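Local coordinates for protein putative NAD(P)H:FMN oxidoreductase (Porphyromonas gingivalis W83, PDB 3GE5) that probably works as an FMN-dependent oxidoreductase of the nitroreductase family and binds flavin mononucleotide, at residues S39-I44 against G141-C146; M54-A59 against M132-S137; A98-I103 against L169-G174. All coordinates share one frame; numbering follows the deposited sequence.

Contact 1. Residues S39-I44 against G141-C146; sequences SVRKFI and GCTWVC. With FMN (flavin mononucleotide), chain C.
Thr143 OG1 donates a hydrogen bond to Val40 O from well above the carbonyl plane, 75° out of it. The bond is short, 2.7 Å from Thr143 OG1 to Val40 O, although the donor stands off the lone-pair directions of the carbonyl. One torsion of Thr143 serves two purposes (chi1 -62°). It sets the hydroxyl beside the backbone N, facing Val40, and swings Thr143 CG2 to 3.5 Å from FMN N1. The backbones are joined by Val40 N, which lies 3.0 Å from Cys142 O in a nearly straight hydrogen bond. Val40 CB packs on Gly141 CA. Phe43 brings the edge of its ring, at CE1, to Gly141 O.

The joined segments line the FMN pocket. Ser39 binds the phosphate twice: its N is 2.9 Å from FMN O3P and its OG is 2.7 Å from FMN O1P. A water links Ser39 OG to Trp144 N. The extended Arg41 side chain crosses Thr143 and bonds the pyrimidine end of the flavin. Arg41 NE reaches FMN O2 at 2.8 Å, and Arg41 NH2 reaches FMN N1 at 3.1 Å. Trp144 has the flavin methyl C7M over one face.

Residues 39-44 belong to the loop between helices 29-34 and 50-62. Strand 141-145 lies at an edge of the chain's four-stranded antiparallel sheet, paired with strand 163-172, and Cys142 and Trp144 pack on helix 120-137.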
loop_
_atom_site.group_PDB
_atom_site.type_symbol
_atom_site.label_atom_id
_atom_site.label_comp_id
_atom_site.label_asym_id
_atom_site.label_seq_id
_atom_site.Cartn_x
_atom_site.Cartn_y
_atom_site.Cartn_z
ATOM N N SER A 39 11.287 0.543 -10.243
ATOM C CA SER A 39 12.009 1.475 -9.377
ATOM C C SER A 39 13.067 2.247 -10.200
ATOM O O SER A 39 13.815 1.672 -11.036
ATOM C CB SER A 39 12.656 0.789 -8.163
ATOM O OG SER A 39 11.687 0.195 -7.286
ATOM N N VAL A 40 13.097 3.558 -9.991
ATOM C CA VAL A 40 14.042 4.445 -10.668
ATOM C C VAL A 40 14.913 5.100 -9.570
ATOM O O VAL A 40 14.390 5.720 -8.628
ATOM C CB VAL A 40 13.290 5.527 -11.501
ATOM C CG1 VAL A 40 14.229 6.687 -11.922
ATOM C CG2 VAL A 40 12.550 4.848 -12.704
ATOM N N ARG A 41 16.227 4.957 -9.744
ATOM C CA ARG A 41 17.218 5.477 -8.795
ATOM C C ARG A 41 18.154 6.519 -9.363
ATOM O O ARG A 41 18.977 7.075 -8.636
ATOM C CB ARG A 41 18.012 4.306 -8.216
ATOM C CG ARG A 41 17.177 3.381 -7.347
ATOM C CD ARG A 41 17.991 2.179 -6.843
ATOM N NE ARG A 41 17.200 1.174 -6.142
ATOM C CZ ARG A 41 16.471 0.204 -6.711
ATOM N NH1 ARG A 41 16.379 0.062 -8.031
ATOM N NH2 ARG A 41 15.814 -0.653 -5.931
ATOM N N LYS A 42 18.045 6.776 -10.673
ATOM C CA LYS A 42 18.928 7.686 -11.373
ATOM C C LYS A 42 18.062 8.700 -12.094
ATOM O O LYS A 42 17.136 8.319 -12.797
ATOM C CB LYS A 42 19.819 6.904 -12.341
ATOM C CG LYS A 42 20.816 5.973 -11.647
ATOM C CD LYS A 42 21.984 6.816 -11.086
ATOM C CE LYS A 42 22.513 6.343 -9.750
ATOM N NZ LYS A 42 23.375 7.436 -9.130
ATOM N N PHE A 43 18.326 9.992 -11.855
ATOM C CA PHE A 43 17.419 11.066 -12.249
ATOM C C PHE A 43 18.116 12.119 -13.100
ATOM O O PHE A 43 19.342 12.274 -13.024
ATOM C CB PHE A 43 16.876 11.735 -10.981
ATOM C CG PHE A 43 16.147 10.781 -10.070
ATOM C CD1 PHE A 43 14.797 10.491 -10.292
ATOM C CD2 PHE A 43 16.807 10.148 -9.036
ATOM C CE1 PHE A 43 14.106 9.592 -9.475
ATOM C CE2 PHE A 43 16.122 9.241 -8.201
ATOM C CZ PHE A 43 14.777 8.946 -8.429
ATOM N N ILE A 44 17.344 12.837 -13.914
ATOM C CA ILE A 44 17.882 13.982 -14.656
ATOM C C ILE A 44 17.555 15.259 -13.886
ATOM O O ILE A 44 16.834 15.227 -12.889
ATOM C CB ILE A 44 17.350 14.022 -16.099
ATOM C CG1 ILE A 44 15.807 14.075 -16.107
ATOM C CG2 ILE A 44 17.853 12.810 -16.858
ATOM C CD1 ILE A 44 15.175 14.197 -17.493
ATOM N N GLY A 141 9.703 9.068 -12.100
ATOM C CA GLY A 141 10.311 7.852 -11.558
ATOM C C GLY A 141 10.454 7.995 -10.055
ATOM O O GLY A 141 10.623 9.103 -9.537
ATOM N N CYS A 142 10.402 6.879 -9.353
ATOM C CA CYS A 142 10.627 6.925 -7.947
ATOM C C CYS A 142 11.127 5.595 -7.415
ATOM O O CYS A 142 11.042 4.567 -8.094
ATOM C CB CYS A 142 9.350 7.421 -7.238
ATOM S SG CYS A 142 7.935 6.387 -7.419
ATOM N N THR A 143 11.656 5.644 -6.197
ATOM C CA THR A 143 11.947 4.457 -5.397
ATOM C C THR A 143 11.467 4.663 -3.975
ATOM O O THR A 143 11.660 5.722 -3.393
ATOM C CB THR A 143 13.489 4.098 -5.426
ATOM O OG1 THR A 143 13.870 3.806 -6.759
ATOM C CG2 THR A 143 13.815 2.907 -4.527
ATOM N N TRP A 144 10.785 3.655 -3.466
ATOM C CA TRP A 144 10.404 3.571 -2.056
ATOM C C TRP A 144 11.621 3.218 -1.254
ATOM O O TRP A 144 12.308 2.244 -1.587
ATOM C CB TRP A 144 9.377 2.474 -1.920
ATOM C CG TRP A 144 8.660 2.323 -0.609
ATOM C CD1 TRP A 144 9.193 2.338 0.668
ATOM C CD2 TRP A 144 7.279 2.037 -0.468
ATOM N NE1 TRP A 144 8.187 2.109 1.592
ATOM C CE2 TRP A 144 7.008 1.911 0.924
ATOM C CE3 TRP A 144 6.224 1.887 -1.376
ATOM C CZ2 TRP A 144 5.727 1.674 1.414
ATOM C CZ3 TRP A 144 4.927 1.621 -0.864
ATOM C CH2 TRP A 144 4.716 1.531 0.522
ATOM N N VAL A 145 11.904 3.991 -0.211
ATOM C CA VAL A 145 13.127 3.823 0.631
ATOM C C VAL A 145 12.771 3.566 2.112
ATOM O O VAL A 145 12.081 4.360 2.759
ATOM C CB VAL A 145 14.077 5.055 0.552
ATOM C CG1 VAL A 145 15.299 4.820 1.414
ATOM C CG2 VAL A 145 14.452 5.331 -0.943
ATOM N N CYS A 146 13.249 2.431 2.629
ATOM C CA CYS A 146 13.189 2.116 4.074
ATOM C C CYS A 146 14.565 1.908 4.681
ATOM O O CYS A 146 14.695 1.905 5.915
ATOM C CB CYS A 146 12.346 0.888 4.287
ATOM S SG CYS A 146 10.570 1.194 4.026
HETATM N N1 FMN C . 15.294 0.190 -2.998
HETATM C C2 FMN C . 16.437 0.806 -2.576
HETATM O O2 FMN C . 17.360 1.016 -3.372
HETATM N N3 FMN C . 16.599 1.199 -1.254
HETATM C C4 FMN C . 15.618 0.979 -0.295
HETATM O O4 FMN C . 15.792 1.321 0.916
HETATM C C4A FMN C . 14.452 0.351 -0.725
HETATM N N5 FMN C . 13.474 0.086 0.215
HETATM C C5A FMN C . 12.270 -0.406 -0.197
HETATM C C6 FMN C . 11.264 -0.555 0.763
HETATM C C7 FMN C . 10.019 -1.019 0.355
HETATM C C7M FMN C . 8.913 -1.219 1.348
HETATM C C8 FMN C . 9.779 -1.303 -0.990
HETATM C C8M FMN C . 8.439 -1.782 -1.446
HETATM C C9 FMN C . 10.786 -1.191 -1.916
HETATM C C9A FMN C . 12.042 -0.726 -1.553
HETATM N N10 FMN C . 13.092 -0.587 -2.492
HETATM C C10 FMN C . 14.275 -0.031 -2.074
HETATM C "C1'" FMN C . 12.843 -0.781 -3.965
HETATM C "C2'" FMN C . 12.841 -2.283 -4.234
HETATM O "O2'" FMN C . 14.183 -2.729 -4.375
HETATM C "C3'" FMN C . 12.010 -2.650 -5.469
HETATM O "O3'" FMN C . 10.677 -2.151 -5.310
HETATM C "C4'" FMN C . 12.006 -4.157 -5.780
HETATM O "O4'" FMN C . 13.305 -4.658 -6.099
HETATM C "C5'" FMN C . 11.074 -4.516 -6.945
HETATM O "O5'" FMN C . 11.516 -3.844 -8.105
HETATM P P FMN C . 10.525 -2.956 -8.937
HETATM O O1P FMN C . 10.098 -1.850 -7.985
HETATM O O2P FMN C . 9.340 -3.787 -9.393
HETATM O O3P FMN C . 11.363 -2.340 -10.038
HETATM O O HOH W 1 10.060 1.463 -5.424
#

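Contact 2. Residues M54-A59 against M132-S137; sequences MAILEA and MLEAHS
Glu134, which lies against Ala55, Ile56 and Ala59, has its backbone O bonded by Ser137 OG at 2.7 Å. This bond stays within residues 132-137, near the end of helix 120-137. The contact across to residues 54-59 is made mostly by carbon atoms.

The Glu134 side chain lies on the backbone of the opposite helix. Its CG stands anti to the backbone N (chi1 -176°), and the chain then bends at chi2. Glu134 CG comes 3.4 Å from Ala55 O and 3.7 Å from Ile56 CA. Ala55 O already accepts the helical bond from Ala59 N. The bend carries the carboxylate along this surface, with Glu134 OE2 3.7 Å from Ala55 CB. One turn further along, Ala59 CB meets Glu134 CB at 3.6 Å. The side chains of Ala55 and Ala59 are only methyls. The helix axes approach to 8.4 Å and run roughly antiparallel, at 147°. Ile56 extends CG1 and CD1 alongside Ala135. The methyl ends meet, with Ile56 CD1 3.7 Å from Ala135 CB.

The contact joins helix 50-62 to helix 120-137. Ile56 and Leu57 pack on Ile102 of strand 100-107, and Leu57 also touches strand 72-77. Helix 120-137 faces the second subunit as well: Leu133 meets Leu133 of that subunit, and Glu134 packs on its Leu29. Helix 29-34 of the same chain touches Leu133 and Ser137.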
loop_
_atom_site.group_PDB
_atom_site.type_symbol
_atom_site.label_atom_id
_atom_site.label_comp_id
_atom_site.label_asym_id
_atom_site.label_seq_id
_atom_site.Cartn_x
_atom_site.Cartn_y
_atom_site.Cartn_z
HETATM N N MSE A 54 2.034 18.433 -6.050
HETATM C CA MSE A 54 0.766 18.600 -5.338
HETATM C C MSE A 54 -0.198 17.409 -5.582
HETATM O O MSE A 54 -0.895 16.999 -4.665
HETATM C CB MSE A 54 0.101 19.940 -5.643
HETATM C CG MSE A 54 0.906 21.154 -5.194
HETATM SE SE MSE A 54 1.560 21.095 -3.351
HETATM C CE MSE A 54 -0.087 20.460 -2.498
ATOM N N ALA A 55 -0.246 16.880 -6.805
ATOM C CA ALA A 55 -1.038 15.679 -7.124
ATOM C C ALA A 55 -0.570 14.466 -6.371
ATOM O O ALA A 55 -1.399 13.632 -5.914
ATOM C CB ALA A 55 -1.053 15.406 -8.667
ATOM N N ILE A 56 0.747 14.290 -6.303
ATOM C CA ILE A 56 1.308 13.161 -5.544
ATOM C C ILE A 56 0.830 13.246 -4.079
ATOM O O ILE A 56 0.381 12.246 -3.515
ATOM C CB ILE A 56 2.841 13.115 -5.649
ATOM C CG1 ILE A 56 3.316 12.742 -7.072
ATOM C CG2 ILE A 56 3.425 12.080 -4.659
ATOM C CD1 ILE A 56 4.807 13.056 -7.316
ATOM N N LEU A 57 0.953 14.426 -3.473
ATOM C CA LEU A 57 0.537 14.639 -2.101
ATOM C C LEU A 57 -0.976 14.433 -1.903
ATOM O O LEU A 57 -1.419 13.827 -0.924
ATOM C CB LEU A 57 1.032 16.022 -1.610
ATOM C CG LEU A 57 2.567 16.130 -1.520
ATOM C CD1 LEU A 57 2.921 17.605 -1.432
ATOM C CD2 LEU A 57 3.087 15.312 -0.338
ATOM N N GLU A 58 -1.771 14.870 -2.884
ATOM C CA GLU A 58 -3.205 14.651 -2.854
ATOM C C GLU A 58 -3.556 13.160 -2.829
ATOM O O GLU A 58 -4.426 12.728 -2.070
ATOM C CB GLU A 58 -3.884 15.343 -4.054
ATOM C CG GLU A 58 -5.391 15.113 -4.150
ATOM C CD GLU A 58 -6.191 15.863 -3.090
ATOM O OE1 GLU A 58 -5.594 16.585 -2.253
ATOM O OE2 GLU A 58 -7.442 15.733 -3.128
ATOM N N ALA A 59 -2.844 12.379 -3.635
ATOM C CA ALA A 59 -3.034 10.919 -3.649
ATOM C C ALA A 59 -2.798 10.320 -2.262
ATOM O O ALA A 59 -3.560 9.484 -1.806
ATOM C CB ALA A 59 -2.127 10.238 -4.674
HETATM N N MSE A 132 3.378 6.672 -4.736
HETATM C CA MSE A 132 4.232 5.991 -5.738
HETATM C C MSE A 132 3.483 5.833 -7.066
HETATM O O MSE A 132 4.000 6.142 -8.152
HETATM C CB MSE A 132 4.651 4.607 -5.216
HETATM C CG MSE A 132 5.434 3.783 -6.188
HETATM SE SE MSE A 132 5.984 2.074 -5.503
HETATM C CE MSE A 132 4.237 1.237 -5.376
ATOM N N LEU A 133 2.268 5.310 -6.993
ATOM C CA LEU A 133 1.434 5.120 -8.190
ATOM C C LEU A 133 1.057 6.444 -8.853
ATOM O O LEU A 133 1.122 6.580 -10.093
ATOM C CB LEU A 133 0.198 4.297 -7.802
ATOM C CG LEU A 133 0.483 2.859 -7.354
ATOM C CD1 LEU A 133 -0.842 2.171 -6.883
ATOM C CD2 LEU A 133 1.171 2.040 -8.456
ATOM N N GLU A 134 0.738 7.445 -8.040
ATOM C CA GLU A 134 0.445 8.749 -8.609
ATOM C C GLU A 134 1.643 9.347 -9.359
ATOM O O GLU A 134 1.477 9.873 -10.476
ATOM C CB GLU A 134 -0.030 9.700 -7.502
ATOM C CG GLU A 134 -0.453 11.086 -8.036
ATOM C CD GLU A 134 -1.735 11.032 -8.931
ATOM O OE1 GLU A 134 -2.476 10.029 -8.874
ATOM O OE2 GLU A 134 -2.019 12.028 -9.677
ATOM N N ALA A 135 2.829 9.270 -8.759
ATOM C CA ALA A 135 4.081 9.731 -9.410
ATOM C C ALA A 135 4.269 9.017 -10.769
ATOM O O ALA A 135 4.535 9.670 -11.800
ATOM C CB ALA A 135 5.307 9.533 -8.479
ATOM N N HIS A 136 4.070 7.699 -10.769
ATOM C CA HIS A 136 4.179 6.894 -11.990
ATOM C C HIS A 136 3.183 7.389 -13.045
ATOM O O HIS A 136 3.528 7.536 -14.236
ATOM C CB HIS A 136 3.942 5.432 -11.661
ATOM C CG HIS A 136 4.023 4.520 -12.836
ATOM N ND1 HIS A 136 5.113 4.499 -13.680
ATOM C CD2 HIS A 136 3.142 3.619 -13.328
ATOM C CE1 HIS A 136 4.899 3.617 -14.642
ATOM N NE2 HIS A 136 3.706 3.075 -14.455
ATOM N N SER A 137 1.948 7.662 -12.620
ATOM C CA SER A 137 0.892 8.127 -13.566
ATOM C C SER A 137 1.214 9.465 -14.212
ATOM O O SER A 137 0.677 9.791 -15.285
ATOM C CB SER A 137 -0.480 8.239 -12.846
ATOM O OG SER A 137 -0.630 9.445 -12.072
#

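Contact 3. Residues A98-I103 against L169-G174; sequences APIYII and LALGYG
Leu171 turns its isobutyl group across to Ile100 and Ile102 over an antiparallel strand pair. Strands 100-107 and 163-172 are the two inner strands of the four-stranded sheet in this nitroreductase-family fold. The register pairs Ile100 with Leu171 and Ile102 with Leu169 at hydrogen-bonded sites. Tyr101 pairs with Ala170 at the non-hydrogen-bonded site between them.

Leu171 CG sits between the backbone N and the carbonyl carbon (chi1 68°). From there its two methyls part. Leu171 CD1 lies by Ile100 CB, 3.9 Å away. Leu171 CD2 points to the next isoleucine on the same face and meets Ile102 CD1 at 3.7 Å. Both isoleucines cross Leu171 at a slant. Leu169 joins this face, with its CB near Ile102 CB. Helix 50-62 packs there, through Ile56 on Leu171.

The other face carries Tyr101 and Ala170. Ala170 CB lies 4.1 Å from Tyr101 CD1, and 3.7 Å from Ala98 CB. Tyr101 OH is hydrogen-bonded to Phe95 O, and helix 80-86 packs against the tyrosine side chain.

Two reciprocal pairs of backbone bonds hold the strands. Leu169 N lies 2.8 Å from Ile102 O, and Ile102 N bonds back to Leu169 O. Ile100 and Leu171 exchange bonds in the same way. Beside Ile100, the Pro99 ring packs by CG on Gly172 CA. Pro99 CD comes 3.3 Å from Leu171 O, which also accepts the hydrogen bond from Ile100 N at 3.1 Å.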
loop_
_atom_site.group_PDB
_atom_site.type_symbol
_atom_site.label_atom_id
_atom_site.label_comp_id
_atom_site.label_asym_id
_atom_site.label_seq_id
_atom_site.Cartn_x
_atom_site.Cartn_y
_atom_site.Cartn_z
ATOM N N ALA A 98 18.345 12.021 -5.715
ATOM C CA ALA A 98 16.914 12.248 -5.969
ATOM C C ALA A 98 16.533 13.710 -5.745
ATOM O O ALA A 98 16.894 14.302 -4.703
ATOM C CB ALA A 98 16.049 11.313 -5.065
ATOM N N PRO A 99 15.840 14.339 -6.709
ATOM C CA PRO A 99 15.447 15.707 -6.538
ATOM C C PRO A 99 14.491 15.997 -5.421
ATOM O O PRO A 99 14.549 17.079 -4.875
ATOM C CB PRO A 99 14.727 16.054 -7.851
ATOM C CG PRO A 99 15.013 14.983 -8.765
ATOM C CD PRO A 99 15.512 13.820 -8.050
ATOM N N ILE A 100 13.551 15.078 -5.168
ATOM C CA ILE A 100 12.516 15.289 -4.163
ATOM C C ILE A 100 12.409 14.074 -3.274
ATOM O O ILE A 100 12.435 12.946 -3.759
ATOM C CB ILE A 100 11.130 15.574 -4.807
ATOM C CG1 ILE A 100 11.217 16.854 -5.635
ATOM C CG2 ILE A 100 10.030 15.745 -3.707
ATOM C CD1 ILE A 100 9.912 17.286 -6.287
ATOM N N TYR A 101 12.268 14.329 -1.978
ATOM C CA TYR A 101 11.964 13.272 -1.021
ATOM C C TYR A 101 10.659 13.582 -0.291
ATOM O O TYR A 101 10.443 14.699 0.176
ATOM C CB TYR A 101 13.076 13.114 0.015
ATOM C CG TYR A 101 14.452 12.973 -0.568
ATOM C CD1 TYR A 101 14.993 11.721 -0.838
ATOM C CD2 TYR A 101 15.242 14.110 -0.800
ATOM C CE1 TYR A 101 16.287 11.589 -1.342
ATOM C CE2 TYR A 101 16.532 13.995 -1.292
ATOM C CZ TYR A 101 17.047 12.742 -1.559
ATOM O OH TYR A 101 18.337 12.671 -2.055
ATOM N N ILE A 102 9.778 12.591 -0.208
ATOM C CA ILE A 102 8.602 12.704 0.647
ATOM C C ILE A 102 8.769 11.716 1.817
ATOM O O ILE A 102 8.707 10.474 1.612
ATOM C CB ILE A 102 7.265 12.437 -0.091
ATOM C CG1 ILE A 102 7.112 13.361 -1.311
ATOM C CG2 ILE A 102 6.088 12.599 0.888
ATOM C CD1 ILE A 102 5.895 12.960 -2.269
ATOM N N ILE A 103 9.040 12.287 2.992
ATOM C CA ILE A 103 9.249 11.474 4.217
ATOM C C ILE A 103 7.886 11.238 4.820
ATOM O O ILE A 103 7.228 12.196 5.265
ATOM C CB ILE A 103 10.155 12.169 5.250
ATOM C CG1 ILE A 103 11.434 12.698 4.584
ATOM C CG2 ILE A 103 10.442 11.202 6.441
ATOM C CD1 ILE A 103 12.407 13.442 5.458
ATOM N N LEU A 169 9.675 8.410 -0.055
ATOM C CA LEU A 169 9.510 8.263 -1.502
ATOM C C LEU A 169 10.509 9.200 -2.130
ATOM O O LEU A 169 10.408 10.397 -1.973
ATOM C CB LEU A 169 8.085 8.602 -1.966
ATOM C CG LEU A 169 7.774 8.243 -3.439
ATOM C CD1 LEU A 169 7.893 6.714 -3.632
ATOM C CD2 LEU A 169 6.377 8.770 -3.893
ATOM N N ALA A 170 11.508 8.622 -2.808
ATOM C CA ALA A 170 12.515 9.390 -3.549
ATOM C C ALA A 170 12.068 9.472 -5.017
ATOM O O ALA A 170 11.807 8.446 -5.624
ATOM C CB ALA A 170 13.882 8.746 -3.457
ATOM N N LEU A 171 11.926 10.687 -5.536
ATOM C CA LEU A 171 11.271 10.880 -6.843
ATOM C C LEU A 171 11.862 12.025 -7.672
ATOM O O LEU A 171 12.484 12.928 -7.148
ATOM C CB LEU A 171 9.749 11.082 -6.681
ATOM C CG LEU A 171 9.306 12.382 -6.015
ATOM C CD1 LEU A 171 8.824 13.386 -7.046
ATOM C CD2 LEU A 171 8.204 12.059 -4.981
ATOM N N GLY A 172 11.611 11.942 -8.971
ATOM C CA GLY A 172 12.046 12.937 -9.928
ATOM C C GLY A 172 11.814 12.418 -11.335
ATOM O O GLY A 172 11.170 11.369 -11.537
ATOM N N TYR A 173 12.309 13.143 -12.325
ATOM C CA TYR A 173 12.316 12.625 -13.680
ATOM C C TYR A 173 13.461 11.647 -13.837
ATOM O O TYR A 173 14.621 11.980 -13.580
ATOM C CB TYR A 173 12.396 13.744 -14.733
ATOM C CG TYR A 173 11.090 14.457 -14.930
ATOM C CD1 TYR A 173 10.068 13.864 -15.674
ATOM C CD2 TYR A 173 10.862 15.700 -14.363
ATOM C CE1 TYR A 173 8.854 14.496 -15.845
ATOM C CE2 TYR A 173 9.643 16.341 -14.513
ATOM C CZ TYR A 173 8.644 15.743 -15.268
ATOM O OH TYR A 173 7.423 16.359 -15.444
ATOM N N GLY A 174 13.142 10.422 -14.235
ATOM C CA GLY A 174 14.165 9.411 -14.415
ATOM C C GLY A 174 15.113 9.680 -15.570
ATOM O O GLY A 174 14.755 10.327 -16.553
#

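Contacts 2 and 3 are buried, while contact 1 is only partly so. Contact 1 is the most polar. It relies on hydroxyl, guanidinium and backbone bonds around the cofactor. Contact 3 is built from regular strand bonds with aliphatic faces, and contact 2 mostly from carbon atoms, with no hydrogen bond between its two segments. Contacts 1 and 3 share one sheet: Gly141 and Thr143 of strand 141-145 pair with Gly172 and Ala170. Contact 2 lies against both. Helix 50-62 packs on the aliphatic face of contact 3, and Met132, a selenomethionine here, packs on Cys142 and Trp144 of contact 1. Contacts 1 and 2 also touch the second subunit, whereas contact 3 stays within its own chain.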